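PDB 7D7P: phosphodiesterase from Salpingoeca rosetta, which belongs to the phosphodiesterase family of the HD superfamily and has an all-helical fold that holds a zinc ion and a magnesium ion. Local coordinates for residues L94-T99 and F184-E189; E230-N233 and G237-N240; K266-N271 and L345-A350; R273-L278 and K310-F315. One frame throughout, in Å; residues are numbered along the deposited sequence.

Contact 1: L94-T99 and F184-E189; sequences LQKVRT and FEILLE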
loop_
_atom_site.group_PDB
_atom_site.type_symbol
_atom_site.label_atom_id
_atom_site.label_comp_id
_atom_site.label_asym_id
_atom_site.label_seq_id
_atom_site.Cartn_x
_atom_site.Cartn_y
_atom_site.Cartn_z
ATOM N N LEU A 94 9.546 11.573 -38.664
ATOM C CA LEU A 94 9.971 10.515 -37.751
ATOM C C LEU A 94 11.481 10.529 -37.552
ATOM O O LEU A 94 11.969 10.411 -36.421
ATOM C CB LEU A 94 9.518 9.154 -38.278
ATOM C CG LEU A 94 8.045 8.801 -38.094
ATOM C CD1 LEU A 94 7.725 7.463 -38.747
ATOM C CD2 LEU A 94 7.708 8.770 -36.621
ATOM N N GLN A 95 12.237 10.668 -38.642
ATOM C CA GLN A 95 13.692 10.728 -38.537
ATOM C C GLN A 95 14.139 11.932 -37.717
ATOM O O GLN A 95 15.009 11.810 -36.847
ATOM C CB GLN A 95 14.309 10.771 -39.935
ATOM C CG GLN A 95 15.822 10.895 -39.947
ATOM C CD GLN A 95 16.387 10.957 -41.354
ATOM O OE1 GLN A 95 15.833 11.620 -42.231
ATOM N NE2 GLN A 95 17.489 10.251 -41.581
ATOM N N LYS A 96 13.554 13.104 -37.978
ATOM C CA LYS A 96 13.943 14.298 -37.235
ATOM C C LYS A 96 13.576 14.183 -35.759
ATOM O O LYS A 96 14.308 14.690 -34.902
ATOM C CB LYS A 96 13.297 15.539 -37.850
ATOM C CG LYS A 96 13.743 16.848 -37.217
ATOM C CD LYS A 96 15.232 17.091 -37.415
ATOM C CE LYS A 96 15.641 18.469 -36.910
ATOM N NZ LYS A 96 17.008 18.851 -37.366
ATOM N N VAL A 97 12.463 13.517 -35.441
ATOM C CA VAL A 97 12.112 13.278 -34.041
ATOM C C VAL A 97 13.191 12.443 -33.362
ATOM O O VAL A 97 13.640 12.758 -32.253
ATOM C CB VAL A 97 10.729 12.607 -33.934
ATOM C CG1 VAL A 97 10.484 12.125 -32.511
ATOM C CG2 VAL A 97 9.633 13.576 -34.355
ATOM N N ARG A 98 13.622 11.356 -34.016
ATOM C CA ARG A 98 14.605 10.471 -33.399
ATOM C C ARG A 98 15.944 11.170 -33.197
ATOM O O ARG A 98 16.613 10.959 -32.178
ATOM C CB ARG A 98 14.794 9.207 -34.235
ATOM C CG ARG A 98 15.489 8.095 -33.455
ATOM C CD ARG A 98 16.638 7.470 -34.207
ATOM N NE ARG A 98 16.207 6.961 -35.498
ATOM C CZ ARG A 98 16.698 7.375 -36.658
ATOM N NH1 ARG A 98 17.645 8.305 -36.689
ATOM N NH2 ARG A 98 16.237 6.857 -37.785
ATOM N N THR A 99 16.361 11.997 -34.161
ATOM C CA THR A 99 17.645 12.677 -34.035
ATOM C C THR A 99 17.633 13.737 -32.944
ATOM O O THR A 99 18.704 14.188 -32.526
ATOM C CB THR A 99 18.054 13.320 -35.364
ATOM O OG1 THR A 99 17.053 14.259 -35.775
ATOM C CG2 THR A 99 18.226 12.262 -36.441
ATOM N N PHE A 184 6.875 21.493 -31.886
ATOM C CA PHE A 184 6.360 22.347 -32.947
ATOM C C PHE A 184 7.468 22.905 -33.827
ATOM O O PHE A 184 7.241 23.138 -35.020
ATOM C CB PHE A 184 5.522 23.478 -32.342
ATOM C CG PHE A 184 4.204 23.009 -31.779
ATOM C CD1 PHE A 184 3.110 22.824 -32.608
ATOM C CD2 PHE A 184 4.071 22.726 -30.429
ATOM C CE1 PHE A 184 1.904 22.379 -32.101
ATOM C CE2 PHE A 184 2.866 22.281 -29.913
ATOM C CZ PHE A 184 1.779 22.107 -30.752
ATOM N N GLU A 185 8.667 23.099 -33.274
ATOM C CA GLU A 185 9.803 23.499 -34.098
ATOM C C GLU A 185 10.136 22.422 -35.121
ATOM O O GLU A 185 10.478 22.727 -36.270
ATOM C CB GLU A 185 11.014 23.793 -33.209
ATOM C CG GLU A 185 11.992 24.793 -33.801
ATOM C CD GLU A 185 11.477 26.219 -33.743
ATOM O OE1 GLU A 185 10.785 26.570 -32.762
ATOM O OE2 GLU A 185 11.769 26.993 -34.678
ATOM N N ILE A 186 10.033 21.153 -34.723
ATOM C CA ILE A 186 10.252 20.056 -35.659
ATOM C C ILE A 186 9.088 19.949 -36.634
ATOM O O ILE A 186 9.282 19.776 -37.843
ATOM C CB ILE A 186 10.462 18.739 -34.889
ATOM C CG1 ILE A 186 11.811 18.742 -34.170
ATOM C CG2 ILE A 186 10.344 17.538 -35.826
ATOM C CD1 ILE A 186 11.943 17.634 -33.150
ATOM N N LEU A 187 7.861 20.073 -36.124
ATOM C CA LEU A 187 6.671 19.823 -36.929
ATOM C C LEU A 187 6.466 20.906 -37.981
ATOM O O LEU A 187 6.209 20.606 -39.152
ATOM C CB LEU A 187 5.448 19.720 -36.016
ATOM C CG LEU A 187 4.148 19.240 -36.650
ATOM C CD1 LEU A 187 4.315 17.818 -37.146
ATOM C CD2 LEU A 187 3.000 19.341 -35.655
ATOM N N LEU A 188 6.573 22.175 -37.584
ATOM C CA LEU A 188 6.312 23.277 -38.503
ATOM C C LEU A 188 7.391 23.448 -39.566
ATOM O O LEU A 188 7.241 24.316 -40.435
ATOM C CB LEU A 188 6.140 24.582 -37.724
ATOM C CG LEU A 188 5.008 24.589 -36.692
ATOM C CD1 LEU A 188 4.857 25.961 -36.051
ATOM C CD2 LEU A 188 3.699 24.136 -37.325
ATOM N N GLU A 189 8.465 22.663 -39.529
ATOM C CA GLU A 189 9.426 22.683 -40.621
ATOM C C GLU A 189 8.781 22.125 -41.890
ATOM O O GLU A 189 7.947 21.216 -41.839
ATOM C CB GLU A 189 10.676 21.886 -40.244
ATOM C CG GLU A 189 11.854 22.082 -41.183
ATOM C CD GLU A 189 11.810 21.139 -42.367
ATOM O OE1 GLU A 189 12.384 21.474 -43.424
ATOM O OE2 GLU A 189 11.193 20.062 -42.242
#
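K96 and I186 meet at an oblique angle, the root of a lysine lying against a branch of an isoleucine where helix 87-99 passes helix 174-187. The closest approach is made by the methyl CG2 of I186, which sits 3.7 Å from CG of K96. The lysine CB is a little further from the same methyl, and its CG also reaches the isoleucine CG1, at 4.1 Å. Both ends of this pair are set by torsion. K96 turns CG away from its own backbone N (chi1 -175°), while I186 places CG2 in the equivalent position and leaves CG1 on the other side of CB, beside the backbone N. Lysine thus contributes hydrocarbon alone: its chain bends at the second torsion (chi2 63°), and the ammonium end leads away from I186 on the exposed flank of the helix. V97 supplies a looser second touch on the buried flank, its CG2 standing 4.3 Å from CG2 of I186. One isoleucine methyl therefore serves two successive residues of the facing helix. The helices come fairly near each other, with CA of K96 and CA of I186 7.0 Å apart. Beyond the pair, I186 also rests on Q100 and on L148, the residue that follows the zinc ligands H146 and D147, and V97 packs on W109. The side chain of V97 lies about 12 Å from the zinc ion. This is ordinary apolar helix-to-helix packing, here joining helices 87-99 and 174-187 of an all-helical phosphodiesterase fold, with the methylenes of a lysine on its solvent side.

Contact 2: E230-N233 and G237-N240; sequences EEVN and GFIN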
loop_
_atom_site.group_PDB
_atom_site.type_symbol
_atom_site.label_atom_id
_atom_site.label_comp_id
_atom_site.label_asym_id
_atom_site.label_seq_id
_atom_site.Cartn_x
_atom_site.Cartn_y
_atom_site.Cartn_z
ATOM N N GLU A 230 -10.947 11.525 -8.988
ATOM C CA GLU A 230 -11.701 11.025 -7.842
ATOM C C GLU A 230 -13.048 11.726 -7.717
ATOM O O GLU A 230 -14.063 11.082 -7.427
ATOM C CB GLU A 230 -10.891 11.201 -6.557
ATOM C CG GLU A 230 -9.726 10.243 -6.420
ATOM C CD GLU A 230 -9.101 10.285 -5.039
ATOM O OE1 GLU A 230 -9.136 11.359 -4.403
ATOM O OE2 GLU A 230 -8.577 9.242 -4.592
ATOM N N GLU A 231 -13.079 13.044 -7.931
ATOM C CA GLU A 231 -14.342 13.772 -7.852
ATOM C C GLU A 231 -15.277 13.386 -8.993
ATOM O O GLU A 231 -16.495 13.305 -8.804
ATOM C CB GLU A 231 -14.088 15.279 -7.851
ATOM C CG GLU A 231 -15.312 16.105 -7.475
ATOM C CD GLU A 231 -15.075 17.598 -7.595
ATOM O OE1 GLU A 231 -14.753 18.064 -8.708
ATOM O OE2 GLU A 231 -15.215 18.307 -6.576
ATOM N N VAL A 232 -14.724 13.144 -10.185
ATOM C CA VAL A 232 -15.548 12.707 -11.309
ATOM C C VAL A 232 -16.133 11.327 -11.034
ATOM O O VAL A 232 -17.302 11.060 -11.341
ATOM C CB VAL A 232 -14.729 12.730 -12.612
ATOM C CG1 VAL A 232 -15.458 11.983 -13.719
ATOM C CG2 VAL A 232 -14.444 14.165 -13.034
ATOM N N ASN A 233 -15.338 10.431 -10.442
ATOM C CA ASN A 233 -15.842 9.103 -10.110
ATOM C C ASN A 233 -16.909 9.160 -9.025
ATOM O O ASN A 233 -17.830 8.335 -9.022
ATOM C CB ASN A 233 -14.689 8.197 -9.676
ATOM C CG ASN A 233 -13.857 7.710 -10.847
ATOM O OD1 ASN A 233 -14.367 7.524 -11.950
ATOM N ND2 ASN A 233 -12.566 7.497 -10.611
ATOM N N GLY A 237 -19.188 9.389 -12.924
ATOM C CA GLY A 237 -18.257 9.243 -14.024
ATOM C C GLY A 237 -18.456 10.319 -15.070
ATOM O O GLY A 237 -19.197 11.288 -14.881
ATOM N N PHE A 238 -17.776 10.137 -16.199
ATOM C CA PHE A 238 -17.853 11.102 -17.286
ATOM C C PHE A 238 -19.184 10.980 -18.017
ATOM O O PHE A 238 -19.652 9.878 -18.313
ATOM C CB PHE A 238 -16.691 10.893 -18.256
ATOM C CG PHE A 238 -15.344 11.164 -17.654
ATOM C CD1 PHE A 238 -14.914 12.464 -17.446
ATOM C CD2 PHE A 238 -14.504 10.120 -17.297
ATOM C CE1 PHE A 238 -13.674 12.722 -16.890
ATOM C CE2 PHE A 238 -13.261 10.369 -16.742
ATOM C CZ PHE A 238 -12.845 11.673 -16.538
ATOM N N ILE A 239 -19.793 12.127 -18.315
ATOM C CA ILE A 239 -21.113 12.190 -18.936
ATOM C C ILE A 239 -20.972 12.888 -20.282
ATOM O O ILE A 239 -20.687 14.090 -20.340
ATOM C CB ILE A 239 -22.133 12.915 -18.045
ATOM N N ASN A 240 -21.178 12.134 -21.363
ATOM C CA ASN A 240 -21.186 12.651 -22.733
ATOM C C ASN A 240 -19.905 13.432 -23.039
ATOM O O ASN A 240 -19.898 14.654 -23.188
ATOM C CB ASN A 240 -22.427 13.515 -22.979
ATOM C CG ASN A 240 -22.665 13.782 -24.456
ATOM O OD1 ASN A 240 -23.358 14.733 -24.823
ATOM N ND2 ASN A 240 -22.088 12.944 -25.311
#
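Beyond the end of helix 222-234 the chain runs on in an extended path, and the backbone N of G237 gives a weak hydrogen bond to O of V232, five residues earlier, at 3.0 Å with a strongly bent N-H...O angle of 124°. G237 has a positive phi, in a backbone shape where a beta-carbon would collide with the carbonyl O of the residue before. Its bare backbone lies close to the valine: CG1 of V232 is 3.7 Å from C of G237. The same methyl is the centre of the side-chain contact. It sits over one face of the F238 ring in a CH-pi contact, CG1 of V232 lying 3.7 Å from the ring centroid and only 10° off the ring normal. The ring carbons of F238 are at nearly even distances from CG1 of V232, from 3.7 Å at CE1 to 4.1 Å at CD2 and CE2. The two side chains cross at about a right angle, with CG1 alone over the ring centre, while CG2 of V232 lies off toward the CE1 side and merely grazes CE1 of F238 at 4.2 Å. F238 swings its ring to the side of its backbone N (chi1 -65°), which carries it back toward the helix. Around this pair, F238 also touches A330 of helix 305-330 and Q247, F250 and V251 of helix 245-260, while the amide ND2 of N233 is bound to Q326. Chemically, the bent backbone bond is weak, so the CH-pi and apolar contact between V232 and F238 probably contributes much of the closure, near the protein surface.

Contact 3: K266-N271 and L345-A350; sequences KPFESN and LAEWKA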
loop_
_atom_site.group_PDB
_atom_site.type_symbol
_atom_site.label_atom_id
_atom_site.label_comp_id
_atom_site.label_asym_id
_atom_site.label_seq_id
_atom_site.Cartn_x
_atom_site.Cartn_y
_atom_site.Cartn_z
ATOM N N LYS A 266 3.646 -3.370 -17.868
ATOM C CA LYS A 266 4.291 -4.270 -18.808
ATOM C C LYS A 266 4.716 -5.556 -18.105
ATOM O O LYS A 266 4.726 -5.629 -16.869
ATOM C CB LYS A 266 5.507 -3.581 -19.440
ATOM C CG LYS A 266 5.154 -2.461 -20.407
ATOM C CD LYS A 266 4.495 -3.003 -21.661
ATOM C CE LYS A 266 4.168 -1.888 -22.646
ATOM N NZ LYS A 266 3.649 -2.437 -23.933
ATOM N N PRO A 267 5.055 -6.607 -18.858
ATOM C CA PRO A 267 5.594 -7.819 -18.228
ATOM C C PRO A 267 6.817 -7.497 -17.377
ATOM O O PRO A 267 7.527 -6.519 -17.626
ATOM C CB PRO A 267 5.952 -8.711 -19.421
ATOM C CG PRO A 267 5.011 -8.278 -20.491
ATOM C CD PRO A 267 4.819 -6.797 -20.302
ATOM N N PHE A 268 7.060 -8.337 -16.364
ATOM C CA PHE A 268 8.039 -7.980 -15.338
ATOM C C PHE A 268 9.436 -7.808 -15.918
ATOM O O PHE A 268 10.195 -6.941 -15.470
ATOM C CB PHE A 268 8.068 -9.018 -14.219
ATOM C CG PHE A 268 9.053 -8.685 -13.133
ATOM C CD1 PHE A 268 8.772 -7.690 -12.210
ATOM C CD2 PHE A 268 10.272 -9.340 -13.054
ATOM C CE1 PHE A 268 9.680 -7.365 -11.216
ATOM C CE2 PHE A 268 11.185 -9.021 -12.060
ATOM C CZ PHE A 268 10.888 -8.033 -11.142
ATOM N N GLU A 269 9.803 -8.630 -16.905
ATOM C CA GLU A 269 11.105 -8.454 -17.540
ATOM C C GLU A 269 11.218 -7.073 -18.173
ATOM O O GLU A 269 12.284 -6.449 -18.137
ATOM C CB GLU A 269 11.345 -9.544 -18.584
ATOM C CG GLU A 269 12.774 -9.568 -19.111
ATOM C CD GLU A 269 13.031 -10.717 -20.065
ATOM O OE1 GLU A 269 12.672 -10.595 -21.256
ATOM O OE2 GLU A 269 13.594 -11.741 -19.625
ATOM N N SER A 270 10.121 -6.574 -18.750
ATOM C CA SER A 270 10.111 -5.207 -19.261
ATOM C C SER A 270 10.131 -4.197 -18.121
ATOM O O SER A 270 10.829 -3.177 -18.199
ATOM C CB SER A 270 8.888 -4.997 -20.159
ATOM O OG SER A 270 8.676 -3.621 -20.428
ATOM N N ASN A 271 9.377 -4.470 -17.049
ATOM C CA ASN A 271 9.375 -3.591 -15.884
ATOM C C ASN A 271 10.779 -3.433 -15.307
ATOM O O ASN A 271 11.201 -2.318 -14.978
ATOM C CB ASN A 271 8.415 -4.142 -14.825
ATOM C CG ASN A 271 8.092 -3.132 -13.724
ATOM O OD1 ASN A 271 7.300 -3.420 -12.821
ATOM N ND2 ASN A 271 8.697 -1.956 -13.793
ATOM N N LEU A 345 4.097 -5.878 -8.666
ATOM C CA LEU A 345 4.287 -5.510 -7.267
ATOM C C LEU A 345 4.665 -6.722 -6.423
ATOM O O LEU A 345 5.554 -6.639 -5.566
ATOM C CB LEU A 345 3.020 -4.851 -6.723
ATOM C CG LEU A 345 3.055 -4.422 -5.256
ATOM C CD1 LEU A 345 4.186 -3.431 -5.009
ATOM C CD2 LEU A 345 1.716 -3.830 -4.844
ATOM N N ALA A 346 4.003 -7.859 -6.654
ATOM C CA ALA A 346 4.344 -9.076 -5.924
ATOM C C ALA A 346 5.752 -9.551 -6.255
ATOM O O ALA A 346 6.436 -10.114 -5.392
ATOM C CB ALA A 346 3.327 -10.175 -6.230
ATOM N N GLU A 347 6.203 -9.331 -7.491
ATOM C CA GLU A 347 7.553 -9.740 -7.865
ATOM C C GLU A 347 8.602 -8.869 -7.185
ATOM O O GLU A 347 9.597 -9.383 -6.658
ATOM C CB GLU A 347 7.713 -9.693 -9.384
ATOM C CG GLU A 347 8.766 -10.643 -9.922
ATOM C CD GLU A 347 8.276 -12.077 -9.981
ATOM O OE1 GLU A 347 7.326 -12.353 -10.747
ATOM O OE2 GLU A 347 8.837 -12.926 -9.257
ATOM N N TRP A 348 8.400 -7.549 -7.183
ATOM C CA TRP A 348 9.353 -6.660 -6.525
ATOM C C TRP A 348 9.430 -6.945 -5.029
ATOM O O TRP A 348 10.509 -6.868 -4.428
ATOM C CB TRP A 348 8.973 -5.200 -6.772
ATOM C CG TRP A 348 9.210 -4.724 -8.183
ATOM C CD1 TRP A 348 8.266 -4.312 -9.079
ATOM C CD2 TRP A 348 10.474 -4.606 -8.850
ATOM N NE1 TRP A 348 8.863 -3.946 -10.263
ATOM C CE2 TRP A 348 10.217 -4.116 -10.148
ATOM C CE3 TRP A 348 11.796 -4.867 -8.479
ATOM C CZ2 TRP A 348 11.233 -3.883 -11.074
ATOM C CZ3 TRP A 348 12.804 -4.632 -9.400
ATOM C CH2 TRP A 348 12.516 -4.146 -10.682
ATOM N N LYS A 349 8.293 -7.279 -4.410
ATOM C CA LYS A 349 8.288 -7.588 -2.984
ATOM C C LYS A 349 9.027 -8.886 -2.684
ATOM O O LYS A 349 9.633 -9.019 -1.615
ATOM C CB LYS A 349 6.851 -7.657 -2.466
ATOM C CG LYS A 349 6.153 -6.305 -2.408
ATOM C CD LYS A 349 4.717 -6.434 -1.929
ATOM C CE LYS A 349 4.652 -6.939 -0.498
ATOM N NZ LYS A 349 3.248 -7.044 -0.016
ATOM N N ALA A 350 8.991 -9.851 -3.606
ATOM C CA ALA A 350 9.773 -11.068 -3.425
ATOM C C ALA A 350 11.268 -10.774 -3.473
ATOM O O ALA A 350 12.049 -11.363 -2.714
ATOM C CB ALA A 350 9.394 -12.102 -4.484
#
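The phenyl ring of F268 is overlapped on one face by the aliphatic part of E347, whose CG stands 3.4 Å from the ring centroid, almost exactly on the normal. CB of E347 follows close behind, 3.6 Å from CE1 of F268. The first torsion of the glutamate (chi1 -154°) puts CG over the ring, and a bend at the second turns the carboxylate aside, its plane well tilted from that of the phenyl. F268 simultaneously turns an edge on the face of W348 in a T-shaped pair: CE1 comes 3.5 Å from CE2 of W348, and the planes of the phenyl and the six-membered indole ring meet at 62°. The indole is held from its rim as well. NE1 of W348 donates to OD1 of N271 at 3.0 Å, in a nearly straight bond (166°). That oxygen lies close to the indole plane, but the N-H descends on the amide from well above its carbonyl plane, and the two flat groups stand almost perpendicular. One turn of helix 268-291, through F268 and N271, thus fixes the indole twice, over a face and at its N-H. P267 occupies the N-cap of helix 268-291, just ahead of F268. The contact therefore joins the very start of that helix to the middle of helix 336-359, where F268 also touches N344 and I351, while W348 reaches on to A309, E312 and I313 of helix 305-330.

Contact 4: R273-L278 and K310-F315; sequences RWSARL and KGEIGF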
loop_
_atom_site.group_PDB
_atom_site.type_symbol
_atom_site.label_atom_id
_atom_site.label_comp_id
_atom_site.label_asym_id
_atom_site.label_seq_id
_atom_site.Cartn_x
_atom_site.Cartn_y
_atom_site.Cartn_z
ATOM N N ARG A 273 13.897 -4.076 -16.691
ATOM C CA ARG A 273 14.930 -3.495 -17.547
ATOM C C ARG A 273 14.789 -1.981 -17.646
ATOM O O ARG A 273 15.788 -1.255 -17.604
ATOM C CB ARG A 273 14.881 -4.125 -18.939
ATOM C CG ARG A 273 15.307 -5.583 -18.979
ATOM C CD ARG A 273 15.031 -6.202 -20.340
ATOM N NE ARG A 273 15.948 -5.716 -21.366
ATOM C CZ ARG A 273 15.830 -5.984 -22.663
ATOM N NH1 ARG A 273 14.825 -6.732 -23.102
ATOM N NH2 ARG A 273 16.714 -5.500 -23.525
ATOM N N TRP A 274 13.558 -1.487 -17.786
ATOM C CA TRP A 274 13.355 -0.046 -17.892
ATOM C C TRP A 274 13.579 0.645 -16.553
ATOM O O TRP A 274 14.132 1.750 -16.504
ATOM C CB TRP A 274 11.954 0.250 -18.423
ATOM C CG TRP A 274 11.807 0.029 -19.896
ATOM C CD1 TRP A 274 11.290 -1.075 -20.511
ATOM C CD2 TRP A 274 12.178 0.936 -20.941
ATOM N NE1 TRP A 274 11.315 -0.910 -21.876
ATOM C CE2 TRP A 274 11.856 0.315 -22.166
ATOM C CE3 TRP A 274 12.750 2.212 -20.961
ATOM C CZ2 TRP A 274 12.086 0.927 -23.397
ATOM C CZ3 TRP A 274 12.981 2.818 -22.188
ATOM C CH2 TRP A 274 12.649 2.175 -23.388
ATOM N N SER A 275 13.157 0.012 -15.454
ATOM C CA SER A 275 13.373 0.601 -14.135
ATOM C C SER A 275 14.857 0.689 -13.805
ATOM O O SER A 275 15.308 1.664 -13.195
ATOM C CB SER A 275 12.635 -0.204 -13.066
ATOM O OG SER A 275 11.238 0.020 -13.135
ATOM N N ALA A 276 15.633 -0.326 -14.194
ATOM C CA ALA A 276 17.076 -0.272 -13.990
ATOM C C ALA A 276 17.716 0.830 -14.823
ATOM O O ALA A 276 18.729 1.408 -14.413
ATOM C CB ALA A 276 17.711 -1.623 -14.319
ATOM N N ARG A 277 17.139 1.133 -15.989
ATOM C CA ARG A 277 17.648 2.226 -16.811
ATOM C C ARG A 277 17.332 3.580 -16.188
ATOM O O ARG A 277 18.152 4.501 -16.251
ATOM C CB ARG A 277 17.070 2.127 -18.223
ATOM C CG ARG A 277 17.653 0.975 -19.018
ATOM C CD ARG A 277 16.879 0.699 -20.294
ATOM N NE ARG A 277 17.610 -0.218 -21.164
ATOM C CZ ARG A 277 18.387 0.170 -22.169
ATOM N NH1 ARG A 277 18.531 1.462 -22.434
ATOM N NH2 ARG A 277 19.020 -0.730 -22.910
ATOM N N LEU A 278 16.149 3.720 -15.581
ATOM C CA LEU A 278 15.815 4.968 -14.901
ATOM C C LEU A 278 16.700 5.181 -13.679
ATOM O O LEU A 278 17.123 6.310 -13.400
ATOM C CB LEU A 278 14.339 4.971 -14.502
ATOM C CG LEU A 278 13.817 6.279 -13.900
ATOM C CD1 LEU A 278 13.816 7.388 -14.946
ATOM C CD2 LEU A 278 12.427 6.097 -13.294
ATOM N N LYS A 310 12.961 -1.677 -3.739
ATOM C CA LYS A 310 12.321 -0.839 -2.730
ATOM C C LYS A 310 11.693 0.401 -3.356
ATOM O O LYS A 310 10.603 0.825 -2.954
ATOM C CB LYS A 310 13.335 -0.448 -1.654
ATOM N N GLY A 311 12.366 0.996 -4.343
ATOM C CA GLY A 311 11.805 2.162 -5.005
ATOM C C GLY A 311 10.580 1.829 -5.838
ATOM O O GLY A 311 9.633 2.618 -5.907
ATOM N N GLU A 312 10.578 0.659 -6.479
ATOM C CA GLU A 312 9.437 0.263 -7.298
ATOM C C GLU A 312 8.215 -0.039 -6.438
ATOM O O GLU A 312 7.085 0.293 -6.818
ATOM C CB GLU A 312 9.797 -0.951 -8.153
ATOM C CG GLU A 312 10.588 -0.617 -9.404
ATOM C CD GLU A 312 9.797 0.227 -10.382
ATOM O OE1 GLU A 312 10.214 1.371 -10.649
ATOM O OE2 GLU A 312 8.756 -0.253 -10.880
ATOM N N ILE A 313 8.419 -0.673 -5.282
ATOM C CA ILE A 313 7.302 -0.982 -4.391
ATOM C C ILE A 313 6.622 0.301 -3.930
ATOM O O ILE A 313 5.390 0.407 -3.933
ATOM C CB ILE A 313 7.783 -1.825 -3.197
ATOM C CG1 ILE A 313 8.267 -3.195 -3.671
ATOM C CG2 ILE A 313 6.673 -1.976 -2.169
ATOM C CD1 ILE A 313 9.130 -3.913 -2.662
ATOM N N GLY A 314 7.415 1.297 -3.531
ATOM C CA GLY A 314 6.835 2.560 -3.101
ATOM C C GLY A 314 6.173 3.318 -4.237
ATOM O O GLY A 314 5.100 3.900 -4.063
ATOM N N PHE A 315 6.801 3.317 -5.415
ATOM C CA PHE A 315 6.234 4.029 -6.557
ATOM C C PHE A 315 4.926 3.392 -7.010
ATOM O O PHE A 315 3.988 4.095 -7.399
ATOM C CB PHE A 315 7.246 4.061 -7.702
ATOM C CG PHE A 315 6.784 4.838 -8.901
ATOM C CD1 PHE A 315 6.518 6.195 -8.805
ATOM C CD2 PHE A 315 6.626 4.213 -10.127
ATOM C CE1 PHE A 315 6.097 6.913 -9.911
ATOM C CE2 PHE A 315 6.207 4.926 -11.237
ATOM C CZ PHE A 315 5.939 6.277 -11.129
#
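OG of S275 is a hydroxyl with several neighbours, and across the contact it faces the carboxylate of E312, with OE1 at 3.0 Å. Its firm hydrogen bond runs elsewhere, to the backbone O of N271 one turn back in the same helix, and N263 adds a weak one through ND2. The first torsion explains the choice: at chi1 -73° the hydroxyl lies beside the backbone N, within range of that carbonyl. No hydrogen bond to E312 is made out. OG stands 3.1 Å from CD of E312, hardly further than from OE1, and 3.4 Å from OE2 at a poor angle. So near an approach to the carboxylate carbon goes with a serine oxygen that sits above the flat of the group instead of meeting an oxygen in its plane. E312 is folded to reach this place, bending at chi2 (-65°), and its OE2 takes a weak hydrogen bond from ND2 of N271. N271 thereby touches both partners, accepting from the serine with its backbone and donating to the glutamate with its side chain, which ties the buried pair together indirectly. The contact is small, and CA of S275 and CA of E312 are 7.9 Å apart. It bridges helix 268-291 and helix 305-330, the second of which also packs through I313 on K349 and A352 of helix 336-359, while W274 of the first packs on the zinc ligand H111 of helix 109-126.

Contacts 3 and 4 form one neighbourhood: their centres are 9 Å apart, they touch directly, and both draw on helix 268-291, which meets helix 336-359 in the first and helix 305-330 in the second. Contact 4 falls wholly within the stretch of chain spanned by contact 3. Contacts 1 and 2 come earlier, one after the other. Contact 1 lies across the chain's centre from the other three, 30 to 36 Å between centres, while contact 2 is 31 Å from both 3 and 4. Together they illustrate an all-helical fold whose helices meet at separate points, with a local turn at contact 2 and interhelical packing elsewhere, contacts 1 and 4 each reaching within about 13 Å of the zinc ion.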